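Local coordinates for protein peptide chain release factor RF2 (Thermus thermophilus, PDB 2IHR) that directs termination of translation at UGA and UAA stop codons, binding the ribosome and bringing a GGQ peptide-hydrolysis motif to the peptidyl-transferase centre, at residues G126-R138 with L156-I169. Residues are numbered along the deposited sequence; the frame is centred on the assembly and turned at random.
Sequences GTEACDWAEMLLR and LTPGPEAGIDYAQI
I164 packs its CG1 branch against the helix, 3.7 Å from A133 CB, while its backbone N donates to C130 O (3.1 Å, N-H...O 149°). The donor sits above the carbonyl plane, 55° out of it, and the E134 N-H reaches the same oxygen from the opposite face. With chi1 at 61°, CG1 stands between backbone N and carbonyl carbon, which turns the CG1-CD1 arm toward the A133-E134 backbone. Shortening I164 to an alanine would probably open a gap beside A133 CB and that backbone. The chain comes closest at G163, whose CA lies 4.2 Å from that of D131; a CB there would clash with C130 O and D131 N. C130 lies over the 162-164 loop, SG 3.7 Å from A162 O, and T127 CG2 rests on A162 CB (3.6 Å). L137 spreads its methyls, CD1 to L156 CD1 (3.6 Å) and CD2 to I169 CG2 (4.0 Å). The solvent side is looser: exposed E161 crosses T127 at about a right angle, OE1 3.8 Å from OG1. Helix 127-145 thus covers one face of the mixed sheet, from outermost strand 150-158 and bulged 164-172 to 115-122 through A129 and A133, while W132 and L136 pack on 201-213 and 185-190.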
loop_
_atom_site.group_PDB
_atom_site.type_symbol
_atom_site.label_atom_id
_atom_site.label_comp_id
_atom_site.label_asym_id
_atom_site.label_seq_id
_atom_site.Cartn_x
_atom_site.Cartn_y
_atom_site.Cartn_z
ATOM N N GLY A 126 11.795 -5.562 -23.618
ATOM C CA GLY A 126 12.143 -6.933 -23.967
ATOM C C GLY A 126 12.701 -7.761 -22.832
ATOM O O GLY A 126 12.121 -7.777 -21.762
ATOM N N THR A 127 13.820 -8.444 -23.021
ATOM C CA THR A 127 14.323 -9.246 -21.920
ATOM C C THR A 127 14.687 -8.351 -20.747
ATOM O O THR A 127 14.522 -8.751 -19.578
ATOM C CB THR A 127 15.559 -10.038 -22.311
ATOM O OG1 THR A 127 15.376 -10.564 -23.625
ATOM C CG2 THR A 127 15.784 -11.194 -21.315
ATOM N N GLU A 128 15.191 -7.148 -21.064
ATOM C CA GLU A 128 15.569 -6.183 -20.038
ATOM C C GLU A 128 14.377 -5.922 -19.123
ATOM O O GLU A 128 14.532 -5.848 -17.893
ATOM C CB GLU A 128 16.019 -4.864 -20.663
ATOM C CG GLU A 128 17.506 -4.548 -20.559
ATOM C CD GLU A 128 18.015 -4.226 -19.132
ATOM O OE1 GLU A 128 18.435 -5.177 -18.415
ATOM O OE2 GLU A 128 18.005 -3.030 -18.733
ATOM N N ALA A 129 13.184 -5.793 -19.705
ATOM C CA ALA A 129 12.012 -5.549 -18.870
ATOM C C ALA A 129 11.595 -6.709 -17.925
ATOM O O ALA A 129 10.968 -6.489 -16.882
ATOM C CB ALA A 129 10.819 -5.116 -19.747
ATOM N N CYS A 130 11.933 -7.935 -18.276
ATOM C CA CYS A 130 11.548 -9.061 -17.435
ATOM C C CYS A 130 12.476 -9.111 -16.229
ATOM O O CYS A 130 12.054 -9.420 -15.110
ATOM C CB CYS A 130 11.620 -10.401 -18.216
ATOM S SG CYS A 130 10.581 -10.517 -19.716
ATOM N N ASP A 131 13.741 -8.806 -16.475
ATOM C CA ASP A 131 14.739 -8.788 -15.423
ATOM C C ASP A 131 14.344 -7.674 -14.438
ATOM O O ASP A 131 14.324 -7.880 -13.213
ATOM C CB ASP A 131 16.120 -8.542 -16.059
ATOM C CG ASP A 131 17.280 -8.716 -15.076
ATOM O OD1 ASP A 131 17.219 -9.619 -14.205
ATOM O OD2 ASP A 131 18.271 -7.946 -15.199
ATOM N N TRP A 132 13.999 -6.508 -14.987
ATOM C CA TRP A 132 13.581 -5.350 -14.193
ATOM C C TRP A 132 12.365 -5.676 -13.313
ATOM O O TRP A 132 12.278 -5.260 -12.160
ATOM C CB TRP A 132 13.265 -4.195 -15.148
ATOM C CG TRP A 132 12.816 -2.870 -14.527
ATOM C CD1 TRP A 132 11.897 -2.005 -15.056
ATOM C CD2 TRP A 132 13.275 -2.263 -13.295
ATOM N NE1 TRP A 132 11.751 -0.914 -14.232
ATOM C CE2 TRP A 132 12.582 -1.047 -13.147
ATOM C CE3 TRP A 132 14.209 -2.631 -12.305
ATOM C CZ2 TRP A 132 12.778 -0.202 -12.061
ATOM C CZ3 TRP A 132 14.410 -1.775 -11.213
ATOM C CH2 TRP A 132 13.695 -0.587 -11.107
ATOM N N ALA A 133 11.403 -6.395 -13.867
ATOM C CA ALA A 133 10.223 -6.775 -13.123
ATOM C C ALA A 133 10.628 -7.690 -11.900
ATOM O O ALA A 133 10.124 -7.554 -10.757
ATOM C CB ALA A 133 9.265 -7.491 -14.080
ATOM N N GLU A 134 11.549 -8.613 -12.140
ATOM C CA GLU A 134 12.003 -9.480 -11.078
ATOM C C GLU A 134 12.727 -8.625 -10.015
ATOM O O GLU A 134 12.682 -8.915 -8.809
ATOM C CB GLU A 134 12.934 -10.526 -11.664
ATOM C CG GLU A 134 13.339 -11.605 -10.684
ATOM C CD GLU A 134 14.192 -12.638 -11.355
ATOM O OE1 GLU A 134 13.926 -12.893 -12.542
ATOM O OE2 GLU A 134 15.108 -13.192 -10.712
ATOM N N MET A 135 13.371 -7.555 -10.479
ATOM C CA MET A 135 14.090 -6.666 -9.603
ATOM C C MET A 135 13.178 -5.939 -8.657
ATOM O O MET A 135 13.453 -5.827 -7.441
ATOM C CB MET A 135 14.913 -5.669 -10.419
ATOM C CG MET A 135 16.107 -6.325 -11.197
ATOM S SD MET A 135 17.267 -5.028 -11.696
ATOM C CE MET A 135 17.167 -5.165 -13.461
ATOM N N LEU A 136 12.089 -5.429 -9.210
ATOM C CA LEU A 136 11.106 -4.736 -8.411
ATOM C C LEU A 136 10.511 -5.755 -7.408
ATOM O O LEU A 136 10.279 -5.399 -6.247
ATOM C CB LEU A 136 10.024 -4.159 -9.343
ATOM C CG LEU A 136 10.386 -2.949 -10.237
ATOM C CD1 LEU A 136 9.412 -2.849 -11.433
ATOM C CD2 LEU A 136 10.341 -1.654 -9.406
ATOM N N LEU A 137 10.271 -7.002 -7.861
ATOM C CA LEU A 137 9.711 -8.082 -7.022
ATOM C C LEU A 137 10.614 -8.333 -5.814
ATOM O O LEU A 137 10.151 -8.503 -4.702
ATOM C CB LEU A 137 9.612 -9.412 -7.799
ATOM C CG LEU A 137 8.541 -10.506 -7.449
ATOM C CD1 LEU A 137 9.143 -11.886 -7.636
ATOM C CD2 LEU A 137 8.000 -10.364 -6.064
ATOM N N ARG A 138 11.912 -8.391 -6.067
ATOM C CA ARG A 138 12.907 -8.589 -5.034
ATOM C C ARG A 138 12.876 -7.334 -4.116
ATOM O O ARG A 138 12.982 -7.416 -2.863
ATOM C CB ARG A 138 14.250 -8.730 -5.725
ATOM C CG ARG A 138 15.239 -9.686 -5.088
ATOM C CD ARG A 138 15.483 -10.860 -6.021
ATOM N NE ARG A 138 16.064 -10.410 -7.276
ATOM C CZ ARG A 138 16.405 -11.206 -8.283
ATOM N NH1 ARG A 138 16.226 -12.525 -8.199
ATOM N NH2 ARG A 138 16.926 -10.672 -9.379
ATOM N N LEU A 156 3.615 -16.648 -10.093
ATOM C CA LEU A 156 4.847 -16.115 -10.623
ATOM C C LEU A 156 5.149 -16.718 -11.990
ATOM O O LEU A 156 5.617 -17.847 -12.061
ATOM C CB LEU A 156 5.951 -16.456 -9.624
ATOM C CG LEU A 156 7.407 -16.017 -9.708
ATOM C CD1 LEU A 156 7.537 -14.529 -9.484
ATOM C CD2 LEU A 156 8.154 -16.742 -8.616
ATOM N N THR A 157 4.881 -15.986 -13.071
ATOM C CA THR A 157 5.174 -16.493 -14.427
ATOM C C THR A 157 6.558 -16.070 -14.919
ATOM O O THR A 157 6.792 -14.884 -15.152
ATOM C CB THR A 157 4.247 -15.935 -15.492
ATOM O OG1 THR A 157 2.880 -16.105 -15.114
ATOM C CG2 THR A 157 4.515 -16.635 -16.787
ATOM N N PRO A 158 7.484 -17.023 -15.109
ATOM C CA PRO A 158 8.828 -16.676 -15.584
ATOM C C PRO A 158 8.794 -16.204 -17.026
ATOM O O PRO A 158 7.870 -16.544 -17.764
ATOM C CB PRO A 158 9.591 -17.973 -15.431
ATOM C CG PRO A 158 8.525 -19.006 -15.726
ATOM C CD PRO A 158 7.372 -18.474 -14.889
ATOM N N GLY A 159 9.817 -15.441 -17.411
ATOM C CA GLY A 159 9.899 -14.879 -18.752
ATOM C C GLY A 159 10.510 -15.787 -19.796
ATOM O O GLY A 159 11.256 -16.722 -19.453
ATOM N N PRO A 160 10.221 -15.538 -21.090
ATOM C CA PRO A 160 10.787 -16.396 -22.137
ATOM C C PRO A 160 12.264 -16.666 -21.949
ATOM O O PRO A 160 12.653 -17.799 -21.661
ATOM C CB PRO A 160 10.463 -15.651 -23.447
ATOM C CG PRO A 160 9.918 -14.295 -23.017
ATOM C CD PRO A 160 9.331 -14.513 -21.664
ATOM N N GLU A 161 13.073 -15.620 -22.082
ATOM C CA GLU A 161 14.524 -15.736 -21.924
ATOM C C GLU A 161 15.049 -15.482 -20.489
ATOM O O GLU A 161 16.003 -16.128 -20.039
ATOM C CB GLU A 161 15.218 -14.789 -22.904
ATOM C CG GLU A 161 15.046 -15.172 -24.363
ATOM C CD GLU A 161 15.603 -14.119 -25.298
ATOM O OE1 GLU A 161 16.778 -13.716 -25.116
ATOM O OE2 GLU A 161 14.866 -13.695 -26.217
ATOM N N ALA A 162 14.431 -14.546 -19.769
ATOM C CA ALA A 162 14.874 -14.242 -18.411
ATOM C C ALA A 162 13.838 -13.504 -17.595
ATOM O O ALA A 162 12.810 -13.046 -18.109
ATOM C CB ALA A 162 16.178 -13.409 -18.443
ATOM N N GLY A 163 14.139 -13.396 -16.309
ATOM C CA GLY A 163 13.278 -12.674 -15.407
ATOM C C GLY A 163 11.873 -13.182 -15.442
ATOM O O GLY A 163 11.611 -14.288 -15.912
ATOM N N ILE A 164 10.955 -12.360 -14.974
ATOM C CA ILE A 164 9.579 -12.770 -14.928
ATOM C C ILE A 164 8.662 -12.069 -15.915
ATOM O O ILE A 164 8.945 -10.955 -16.348
ATOM C CB ILE A 164 9.047 -12.576 -13.507
ATOM C CG1 ILE A 164 9.121 -11.083 -13.111
ATOM C CG2 ILE A 164 9.816 -13.520 -12.582
ATOM C CD1 ILE A 164 8.383 -10.730 -11.855
ATOM N N ASP A 165 7.565 -12.740 -16.266
ATOM C CA ASP A 165 6.599 -12.187 -17.197
ATOM C C ASP A 165 5.383 -11.710 -16.456
ATOM O O ASP A 165 4.530 -10.988 -17.004
ATOM C CB ASP A 165 6.183 -13.211 -18.229
ATOM C CG ASP A 165 6.837 -12.977 -19.567
ATOM O OD1 ASP A 165 6.787 -11.833 -20.089
ATOM O OD2 ASP A 165 7.396 -13.954 -20.099
ATOM N N TYR A 166 5.321 -12.104 -15.193
ATOM C CA TYR A 166 4.225 -11.715 -14.333
ATOM C C TYR A 166 4.505 -12.223 -12.915
ATOM O O TYR A 166 5.182 -13.244 -12.710
ATOM C CB TYR A 166 2.935 -12.300 -14.901
ATOM C CG TYR A 166 1.694 -12.134 -14.051
ATOM C CD1 TYR A 166 1.524 -12.888 -12.877
ATOM C CD2 TYR A 166 0.710 -11.182 -14.381
ATOM C CE1 TYR A 166 0.425 -12.700 -12.048
ATOM C CE2 TYR A 166 -0.410 -10.977 -13.550
ATOM C CZ TYR A 166 -0.532 -11.745 -12.378
ATOM O OH TYR A 166 -1.581 -11.551 -11.500
ATOM N N ALA A 167 4.014 -11.489 -11.928
ATOM C CA ALA A 167 4.193 -11.884 -10.539
ATOM C C ALA A 167 3.125 -11.171 -9.773
ATOM O O ALA A 167 2.763 -10.060 -10.126
ATOM C CB ALA A 167 5.572 -11.484 -10.027
ATOM N N GLN A 168 2.590 -11.837 -8.750
ATOM C CA GLN A 168 1.551 -11.270 -7.890
ATOM C C GLN A 168 1.655 -11.803 -6.463
ATOM O O GLN A 168 1.518 -12.993 -6.218
ATOM C CB GLN A 168 0.166 -11.577 -8.438
ATOM C CG GLN A 168 -0.911 -11.140 -7.483
ATOM C CD GLN A 168 -2.263 -11.428 -8.016
ATOM O OE1 GLN A 168 -2.691 -12.592 -8.079
ATOM N NE2 GLN A 168 -2.956 -10.376 -8.440
ATOM N N ILE A 169 1.877 -10.889 -5.524
ATOM C CA ILE A 169 2.036 -11.259 -4.134
ATOM C C ILE A 169 1.018 -10.671 -3.168
ATOM O O ILE A 169 0.284 -9.724 -3.481
ATOM C CB ILE A 169 3.429 -10.902 -3.644
ATOM C CG1 ILE A 169 3.594 -9.375 -3.558
ATOM C CG2 ILE A 169 4.448 -11.505 -4.591
ATOM C CD1 ILE A 169 4.909 -8.891 -2.825
#